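Local structure of uncharacterized protein (Bacteroides eggerthii DSM 20697, 4ECO) at residues A[460-465]-A[491-496]; A[516-521]-A[536-541]; A[527-532]-A[541-546]. The protein is of unknown function but is built as a leucine-rich repeat solenoid and probably serves in protein binding. All blocks are in the same frame, centred on the assembly; numbering follows the deposited sequence. Where two conformers were deposited one is given.

Contact 1: residues A[460-465]-A[491-496]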
loop_
_atom_site.group_PDB
_atom_site.type_symbol
_atom_site.label_atom_id
_atom_site.label_comp_id
_atom_site.label_asym_id
_atom_site.label_seq_id
_atom_site.Cartn_x
_atom_site.Cartn_y
_atom_site.Cartn_z
ATOM N N SER A 460 16.311 1.665 -13.720
ATOM C CA SER A 460 16.640 3.063 -13.918
ATOM C C SER A 460 17.099 3.693 -12.567
ATOM O O SER A 460 17.770 4.729 -12.564
ATOM C CB SER A 460 15.463 3.831 -14.532
ATOM O OG SER A 460 14.250 3.720 -13.806
ATOM N N SER A 461 16.756 3.058 -11.431
ATOM C CA SER A 461 17.137 3.530 -10.098
ATOM C C SER A 461 17.295 2.375 -9.108
ATOM O O SER A 461 16.533 1.398 -9.149
ATOM C CB SER A 461 16.120 4.523 -9.556
ATOM O OG SER A 461 14.864 3.910 -9.350
ATOM N N ILE A 462 18.290 2.502 -8.214
ATOM C CA ILE A 462 18.587 1.524 -7.184
ATOM C C ILE A 462 18.837 2.237 -5.846
ATOM O O ILE A 462 19.533 3.248 -5.781
ATOM C CB ILE A 462 19.771 0.617 -7.590
ATOM C CG1 ILE A 462 19.934 -0.583 -6.632
ATOM C CG2 ILE A 462 21.091 1.395 -7.804
ATOM C CD1 ILE A 462 20.771 -1.730 -7.160
ATOM N N ASN A 463 18.279 1.679 -4.772
ATOM C CA ASN A 463 18.495 2.226 -3.447
ATOM C C ASN A 463 19.226 1.207 -2.644
ATOM O O ASN A 463 18.694 0.142 -2.389
ATOM C CB ASN A 463 17.177 2.615 -2.794
ATOM C CG ASN A 463 17.345 3.614 -1.693
ATOM O OD1 ASN A 463 18.412 3.743 -1.027
ATOM N ND2 ASN A 463 16.266 4.327 -1.475
ATOM N N LEU A 464 20.473 1.480 -2.321
ATOM C CA LEU A 464 21.321 0.559 -1.553
ATOM C C LEU A 464 21.745 1.219 -0.242
ATOM O O LEU A 464 22.656 0.749 0.426
ATOM C CB LEU A 464 22.525 0.133 -2.392
ATOM C CG LEU A 464 22.251 -1.022 -3.319
ATOM C CD1 LEU A 464 23.280 -1.087 -4.427
ATOM C CD2 LEU A 464 22.204 -2.320 -2.552
HETATM N N MSE A 465 21.028 2.295 0.134
HETATM C CA MSE A 465 21.297 3.037 1.357
HETATM C C MSE A 465 21.143 2.128 2.593
HETATM O O MSE A 465 20.192 1.338 2.678
HETATM C CB MSE A 465 20.368 4.285 1.466
HETATM C CG MSE A 465 20.403 4.996 2.855
HETATM SE SE MSE A 465 19.185 4.202 4.225
HETATM C CE MSE A 465 17.551 4.968 3.534
ATOM N N THR A 491 19.908 5.688 -13.977
ATOM C CA THR A 491 20.047 7.139 -13.833
ATOM C C THR A 491 20.072 7.593 -12.339
ATOM O O THR A 491 20.431 8.741 -12.083
ATOM C CB THR A 491 18.932 7.866 -14.609
ATOM O OG1 THR A 491 17.656 7.470 -14.095
ATOM C CG2 THR A 491 19.008 7.600 -16.125
ATOM N N SER A 492 19.735 6.712 -11.369
ATOM C CA SER A 492 19.748 7.083 -9.941
ATOM C C SER A 492 20.389 5.991 -9.092
ATOM O O SER A 492 20.013 4.831 -9.197
ATOM C CB SER A 492 18.342 7.392 -9.418
ATOM O OG SER A 492 17.744 8.494 -10.082
ATOM N N ILE A 493 21.390 6.364 -8.274
ATOM C CA ILE A 493 22.091 5.451 -7.385
ATOM C C ILE A 493 22.173 6.066 -5.978
ATOM O O ILE A 493 22.832 7.088 -5.790
ATOM C CB ILE A 493 23.495 5.066 -7.918
ATOM C CG1 ILE A 493 23.476 4.692 -9.439
ATOM C CG2 ILE A 493 24.086 3.941 -7.068
ATOM C CD1 ILE A 493 24.856 4.391 -10.051
ATOM N N ASP A 494 21.487 5.440 -4.996
ATOM C CA ASP A 494 21.515 5.836 -3.590
ATOM C C ASP A 494 22.374 4.862 -2.830
ATOM O O ASP A 494 22.054 3.672 -2.755
ATOM C CB ASP A 494 20.118 5.910 -2.989
ATOM C CG ASP A 494 19.989 6.890 -1.838
ATOM O OD1 ASP A 494 21.013 7.183 -1.193
ATOM O OD2 ASP A 494 18.853 7.334 -1.560
ATOM N N LEU A 495 23.521 5.347 -2.343
ATOM C CA LEU A 495 24.489 4.540 -1.605
ATOM C C LEU A 495 24.798 5.145 -0.234
ATOM O O LEU A 495 25.809 4.780 0.382
ATOM C CB LEU A 495 25.783 4.378 -2.431
ATOM C CG LEU A 495 25.687 3.438 -3.632
ATOM C CD1 LEU A 495 26.731 3.762 -4.651
ATOM C CD2 LEU A 495 25.712 1.969 -3.195
ATOM N N ARG A 496 23.902 6.018 0.274
ATOM C CA ARG A 496 24.076 6.622 1.593
ATOM C C ARG A 496 24.189 5.563 2.676
ATOM O O ARG A 496 23.660 4.449 2.529
ATOM C CB ARG A 496 22.907 7.554 1.956
ATOM C CG ARG A 496 22.758 8.861 1.177
ATOM C CD ARG A 496 21.404 9.463 1.491
ATOM N NE ARG A 496 20.342 8.512 1.134
ATOM C CZ ARG A 496 19.141 8.448 1.696
ATOM N NH1 ARG A 496 18.797 9.305 2.645
ATOM N NH2 ARG A 496 18.267 7.543 1.294
#
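Asn463 and Asp494 lie side by side at the same level of two parallel strands, amide and carboxylate planes only 11° apart, with Asn463 OD1 3.4 Å from Asp494 CB. Two residues on, selenomethionine Met465 crosses Arg496, its CG over one face of the guanidinium toward the rim and its CE 3.5 Å from Arg496 NH2. That guanidinium is held by Asp494, whose OD1 offers its syn lone pair to Arg496 NE at 2.8 Å; the second bond, NH2 to OD2, is weak. Asn463 CG stands anti to the backbone N (chi1 -159°); OD1 accepts Met465 N at 3.2 Å, an Asx turn that shapes the strand exit, and ND2 donates to Asp157 O. An alanine at Asn463 would probably undo this turn, leave Asp157 O without that donor, and open a gap beside Asp494 CB. On the reverse face Ile462 CG2 meets Ile493 CG2 at 4.0 Å, and Leu464 CB meets Leu495 CD2. Strands 461-463 and 492-494 run 4° apart, a rung of the parallel ladder of a leucine-rich repeat solenoid. It opens with Ser460 O shared by Thr491 N and Ser492 N, then joins Ile462 N to Ser492 O, Asp494 N to Ile462 O and Leu464 N to Asp494 O. Outside, Ser159 N binds Asp494 OD2, and Ile162 of helix 160-168 touches Ser492 and Asp494. The chemistry thus differs by face: aliphatic carbons fill the solenoid interior, whereas the opposite face carries small and polar groups, among them the carboxylate of Asp494, whose charge is probably balanced by Arg496.

Contact 2: residues A[516-521]-A[536-541]; sequences VGIDLS and STLKGF
Ile518 CG1 stands anti to its backbone N (chi1 -173°), which leaves CG2 between N and the carbonyl carbon, and Phe541 CG is likewise anti to N (chi1 -162°). Paired on the same face of neighbouring strands, the two side chains run alongside one another, pointing the same way, and Ile518 CG2 comes 3.4 Å from Phe541 CD2. Leu520 crosses the same ring farther out, with CD1 3.7 Å from Phe541 CZ. Leu538 turns its CD1 back toward the partner strand, 4.0 Å from Ile518 CG2 and close to Val516 O. On the other side of the backbone Val516 and the aliphatic part of Lys539 run side by side, Val516 CG1 to Lys539 CE at 3.8 Å; NZ beyond donates to Cys165 O of helix 160-168.

The backbone bonds begin at Val516 O, gripped by two N-H groups in succession: Lys539 N at 2.7 Å and Gly540 N at 3.1 Å. Ile518 N then reaches Gly540 O at 3.2 Å. Gly517 and Gly540 are paired across the strands, with Gly517 CA also directed at Gly540 O. At the end of the strand, Asp519 OD1 accepts Ser521 N, an Asx turn like that of Asn463, and the Ser521 hydroxyl as well, while its OD2 is bound by Ser159 OG.

Leu515, Ile518, Leu520 and Asn523 stand at the spacing of the LxxLxLxxN signature, and Asn523 ND2 binds Leu520 O. Leu538, Phe541 and Ile543 repeat the hydrophobic positions one turn later, so the pairing is the parallel strand ladder of a leucine-rich repeat, with its large apolar side chains turned into the solenoid.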
loop_
_atom_site.group_PDB
_atom_site.type_symbol
_atom_site.label_atom_id
_atom_site.label_comp_id
_atom_site.label_asym_id
_atom_site.label_seq_id
_atom_site.Cartn_x
_atom_site.Cartn_y
_atom_site.Cartn_z
ATOM N N VAL A 516 22.036 10.490 -13.575
ATOM C CA VAL A 516 21.476 11.806 -13.256
ATOM C C VAL A 516 21.811 12.168 -11.792
ATOM O O VAL A 516 22.252 13.289 -11.516
ATOM C CB VAL A 516 19.946 11.849 -13.559
ATOM C CG1 VAL A 516 19.277 13.070 -12.959
ATOM C CG2 VAL A 516 19.692 11.817 -15.060
ATOM N N GLY A 517 21.612 11.219 -10.884
ATOM C CA GLY A 517 21.852 11.427 -9.464
ATOM C C GLY A 517 22.564 10.296 -8.771
ATOM O O GLY A 517 22.283 9.123 -9.002
ATOM N N ILE A 518 23.499 10.662 -7.924
ATOM C CA ILE A 518 24.235 9.728 -7.103
ATOM C C ILE A 518 24.423 10.359 -5.703
ATOM O O ILE A 518 24.822 11.526 -5.575
ATOM C CB ILE A 518 25.563 9.263 -7.757
ATOM C CG1 ILE A 518 26.239 8.138 -6.925
ATOM C CG2 ILE A 518 26.502 10.419 -8.097
ATOM C CD1 ILE A 518 27.163 7.233 -7.718
ATOM N N ASP A 519 24.075 9.583 -4.656
ATOM C CA ASP A 519 24.259 10.065 -3.302
ATOM C C ASP A 519 25.148 9.109 -2.524
ATOM O O ASP A 519 24.774 7.990 -2.247
ATOM C CB ASP A 519 22.943 10.300 -2.582
ATOM C CG ASP A 519 23.048 11.302 -1.439
ATOM O OD1 ASP A 519 24.142 11.405 -0.836
ATOM O OD2 ASP A 519 22.027 11.966 -1.137
ATOM N N LEU A 520 26.351 9.556 -2.231
ATOM C CA LEU A 520 27.362 8.817 -1.479
ATOM C C LEU A 520 27.526 9.411 -0.066
ATOM O O LEU A 520 28.537 9.158 0.597
ATOM C CB LEU A 520 28.716 8.858 -2.238
ATOM C CG LEU A 520 28.721 8.386 -3.701
ATOM C CD1 LEU A 520 29.961 8.821 -4.383
ATOM C CD2 LEU A 520 28.535 6.878 -3.802
ATOM N N SER A 521 26.532 10.197 0.390
ATOM C CA SER A 521 26.588 10.813 1.701
ATOM C C SER A 521 26.606 9.745 2.779
ATOM O O SER A 521 25.925 8.707 2.642
ATOM C CB SER A 521 25.421 11.761 1.912
ATOM O OG SER A 521 25.547 12.906 1.092
ATOM N N SER A 536 27.834 13.328 -18.686
ATOM C CA SER A 536 27.432 14.619 -19.221
ATOM C C SER A 536 26.001 14.956 -18.790
ATOM O O SER A 536 25.564 16.082 -18.994
ATOM C CB SER A 536 27.539 14.613 -20.740
ATOM O OG SER A 536 26.506 13.837 -21.325
ATOM N N THR A 537 25.270 13.980 -18.200
ATOM C CA THR A 537 23.858 14.105 -17.790
ATOM C C THR A 537 23.659 14.316 -16.276
ATOM O O THR A 537 22.568 14.736 -15.873
ATOM C CB THR A 537 23.077 12.853 -18.207
ATOM O OG1 THR A 537 23.782 11.712 -17.738
ATOM C CG2 THR A 537 22.908 12.741 -19.698
ATOM N N LEU A 538 24.703 14.041 -15.455
ATOM C CA LEU A 538 24.688 14.149 -13.988
ATOM C C LEU A 538 24.227 15.511 -13.540
ATOM O O LEU A 538 24.846 16.505 -13.892
ATOM C CB LEU A 538 26.082 13.856 -13.402
ATOM C CG LEU A 538 26.195 13.853 -11.896
ATOM C CD1 LEU A 538 25.592 12.587 -11.293
ATOM C CD2 LEU A 538 27.616 13.978 -11.489
ATOM N N LYS A 539 23.128 15.533 -12.763
ATOM C CA LYS A 539 22.478 16.716 -12.218
ATOM C C LYS A 539 22.808 16.935 -10.734
ATOM O O LYS A 539 22.907 18.087 -10.308
ATOM C CB LYS A 539 20.957 16.601 -12.390
ATOM C CG LYS A 539 20.346 17.621 -13.345
ATOM C CD LYS A 539 18.823 17.642 -13.230
ATOM C CE LYS A 539 18.168 16.543 -14.028
ATOM N NZ LYS A 539 16.800 16.239 -13.540
ATOM N N GLY A 540 22.946 15.855 -9.963
ATOM C CA GLY A 540 23.237 15.954 -8.534
ATOM C C GLY A 540 24.221 14.952 -7.965
ATOM O O GLY A 540 24.195 13.771 -8.315
ATOM N N PHE A 541 25.059 15.425 -7.032
ATOM C CA PHE A 541 26.100 14.654 -6.359
ATOM C C PHE A 541 26.113 14.963 -4.863
ATOM O O PHE A 541 26.163 16.136 -4.478
ATOM C CB PHE A 541 27.480 14.974 -6.980
ATOM C CG PHE A 541 28.550 13.961 -6.676
ATOM C CD1 PHE A 541 29.283 14.033 -5.495
ATOM C CD2 PHE A 541 28.814 12.921 -7.559
ATOM C CE1 PHE A 541 30.264 13.072 -5.198
ATOM C CE2 PHE A 541 29.798 11.962 -7.270
ATOM C CZ PHE A 541 30.529 12.051 -6.098
#

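Contact 3: residues A[527-532]-A[541-546]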
loop_
_atom_site.group_PDB
_atom_site.type_symbol
_atom_site.label_atom_id
_atom_site.label_comp_id
_atom_site.label_asym_id
_atom_site.label_seq_id
_atom_site.Cartn_x
_atom_site.Cartn_y
_atom_site.Cartn_z
ATOM N N LYS A 527 39.656 9.680 -0.512
ATOM C CA LYS A 527 39.987 10.007 -1.898
ATOM C C LYS A 527 38.694 10.174 -2.651
ATOM O O LYS A 527 37.887 9.235 -2.683
ATOM C CB LYS A 527 40.872 8.919 -2.550
ATOM C CG LYS A 527 41.418 9.326 -3.934
ATOM C CD LYS A 527 41.611 8.152 -4.891
ATOM C CE LYS A 527 42.937 7.411 -4.739
ATOM N NZ LYS A 527 44.100 8.180 -5.281
ATOM N N PHE A 528 38.488 11.343 -3.267
ATOM C CA PHE A 528 37.247 11.660 -3.953
ATOM C C PHE A 528 36.905 10.676 -5.107
ATOM O O PHE A 528 37.684 10.534 -6.052
ATOM C CB PHE A 528 37.261 13.094 -4.504
ATOM C CG PHE A 528 35.860 13.651 -4.664
ATOM C CD1 PHE A 528 35.067 13.288 -5.749
ATOM C CD2 PHE A 528 35.316 14.493 -3.699
ATOM C CE1 PHE A 528 33.759 13.752 -5.859
ATOM C CE2 PHE A 528 34.019 14.957 -3.814
ATOM C CZ PHE A 528 33.255 14.599 -4.900
ATOM N N PRO A 529 35.703 10.039 -5.063
ATOM C CA PRO A 529 35.293 9.170 -6.181
ATOM C C PRO A 529 34.845 10.044 -7.359
ATOM O O PRO A 529 33.681 10.450 -7.462
ATOM C CB PRO A 529 34.158 8.330 -5.584
ATOM C CG PRO A 529 33.570 9.196 -4.523
ATOM C CD PRO A 529 34.647 10.119 -4.025
ATOM N N THR A 530 35.805 10.393 -8.213
ATOM C CA THR A 530 35.547 11.287 -9.331
ATOM C C THR A 530 34.840 10.574 -10.498
ATOM O O THR A 530 34.281 11.255 -11.354
ATOM C CB THR A 530 36.876 11.921 -9.809
ATOM O OG1 THR A 530 37.814 10.888 -10.124
ATOM C CG2 THR A 530 37.498 12.861 -8.773
ATOM N N GLN A 531 34.877 9.223 -10.554
ATOM C CA GLN A 531 34.339 8.415 -11.662
ATOM C C GLN A 531 32.892 8.816 -12.048
ATOM O O GLN A 531 32.676 9.025 -13.246
ATOM C CB GLN A 531 34.400 6.903 -11.375
ATOM C CG GLN A 531 35.780 6.373 -11.039
ATOM C CD GLN A 531 36.052 6.305 -9.557
ATOM O OE1 GLN A 531 35.649 7.173 -8.775
ATOM N NE2 GLN A 531 36.784 5.280 -9.133
ATOM N N PRO A 532 31.908 8.983 -11.111
ATOM C CA PRO A 532 30.546 9.355 -11.552
ATOM C C PRO A 532 30.453 10.772 -12.154
ATOM O O PRO A 532 29.423 11.101 -12.756
ATOM C CB PRO A 532 29.706 9.258 -10.260
ATOM C CG PRO A 532 30.509 8.422 -9.323
ATOM C CD PRO A 532 31.934 8.754 -9.650
ATOM N N PHE A 541 25.059 15.425 -7.032
ATOM C CA PHE A 541 26.100 14.654 -6.359
ATOM C C PHE A 541 26.113 14.963 -4.863
ATOM O O PHE A 541 26.163 16.136 -4.478
ATOM C CB PHE A 541 27.480 14.974 -6.980
ATOM C CG PHE A 541 28.550 13.961 -6.676
ATOM C CD1 PHE A 541 29.283 14.033 -5.495
ATOM C CD2 PHE A 541 28.814 12.921 -7.559
ATOM C CE1 PHE A 541 30.264 13.072 -5.198
ATOM C CE2 PHE A 541 29.798 11.962 -7.270
ATOM C CZ PHE A 541 30.529 12.051 -6.098
ATOM N N GLY A 542 26.072 13.913 -4.046
ATOM C CA GLY A 542 26.090 14.006 -2.593
ATOM C C GLY A 542 27.249 13.225 -2.012
ATOM O O GLY A 542 27.445 12.051 -2.357
ATOM N N ILE A 543 28.054 13.891 -1.164
ATOM C CA ILE A 543 29.218 13.278 -0.539
ATOM C C ILE A 543 29.387 13.907 0.866
ATOM O O ILE A 543 30.497 14.063 1.367
ATOM C CB ILE A 543 30.502 13.349 -1.451
ATOM C CG1 ILE A 543 31.618 12.356 -1.027
ATOM C CG2 ILE A 543 31.018 14.780 -1.794
ATOM C CD1 ILE A 543 31.829 11.308 -1.982
ATOM N N ARG A 544 28.249 14.228 1.502
ATOM C CA ARG A 544 28.191 14.777 2.855
ATOM C C ARG A 544 28.676 13.767 3.909
ATOM O O ARG A 544 28.635 12.556 3.671
ATOM C CB ARG A 544 26.754 15.188 3.186
ATOM C CG ARG A 544 26.354 16.611 2.802
ATOM C CD ARG A 544 24.995 16.998 3.396
ATOM N NE ARG A 544 24.930 16.694 4.831
ATOM C CZ ARG A 544 25.260 17.532 5.805
ATOM N NH1 ARG A 544 25.639 18.770 5.524
ATOM N NH2 ARG A 544 25.199 17.144 7.066
ATOM N N ASN A 545 29.102 14.294 5.086
ATOM C CA ASN A 545 29.513 13.581 6.311
ATOM C C ASN A 545 30.357 12.303 6.071
ATOM O O ASN A 545 30.000 11.219 6.538
ATOM C CB ASN A 545 28.282 13.203 7.154
ATOM C CG ASN A 545 27.482 14.373 7.659
ATOM O OD1 ASN A 545 26.730 15.004 6.922
ATOM N ND2 ASN A 545 27.613 14.680 8.931
ATOM N N GLN A 546 31.518 12.434 5.421
ATOM C CA GLN A 546 32.409 11.277 5.232
ATOM C C GLN A 546 33.202 11.030 6.528
ATOM O O GLN A 546 33.882 11.929 7.022
ATOM C CB GLN A 546 33.359 11.455 4.033
ATOM C CG GLN A 546 32.660 11.645 2.698
ATOM C CD GLN A 546 31.755 10.510 2.340
ATOM O OE1 GLN A 546 32.199 9.416 2.025
ATOM N NE2 GLN A 546 30.467 10.767 2.344
#
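Phe528 reaches Phe541 and Ile543 with the far half of its ring. From CB the chain turns with CG anti to the backbone N (chi1 -155°), and contact begins only at the two epsilon carbons. Phe528 CE1 lies 3.6 Å from Phe541 CE1, and Phe528 CE2, on the other flank, lies 3.6 Å from Ile543 CG2. CZ, the tip, touches both partners, with Phe541 CE1 nearer at 3.4 Å. The two phenylalanines meet tip to tip, nearly parallel, planes 24° apart, but displaced until little of one ring faces the other, with centroids 5.4 Å apart.

Phe528-Pro529 occupies the place of the Leu-Pro pair often found in leucine-rich repeats soon after the conserved asparagine, where the chain has left the strand and drops its apolar side chains toward the next one. Pro529 is the centre of an inverse gamma turn, and its ring meets Ile543 tip to tip, Pro529 CD to Ile543 CD1 at 3.7 Å. Its carbonyl oxygen lies beside Phe541 CZ. Glu557 OE1 takes Phe528 N. Pro532, in a short 3-10 segment, crosses Phe541 and sets CB at the ring edge, 4.0 Å from Phe541 CE2.

How the contacts relate
All three contacts are largely buried, contacts 1 and 2 with some partly exposed residues, contact 3 with every touching residue buried. Contacts 1 and 2 are successive strand pairings of one parallel ladder, made continuous by probable hydrogen bonds such as Thr491 O to Val516 N and Leu495 N to Asp519 O. Contact 3 shares Phe541 and strand 540-542 with contact 2 but lies on the interior side, joining strand to returning loop without any hydrogen bond between its segments. The chemistry shifts accordingly: contacts 1 and 2 share backbone bonds and aliphatic packing, to which contact 1 adds a salt bridge inside 491-496 and contact 2 an aromatic ring, whereas contact 3 is packing alone.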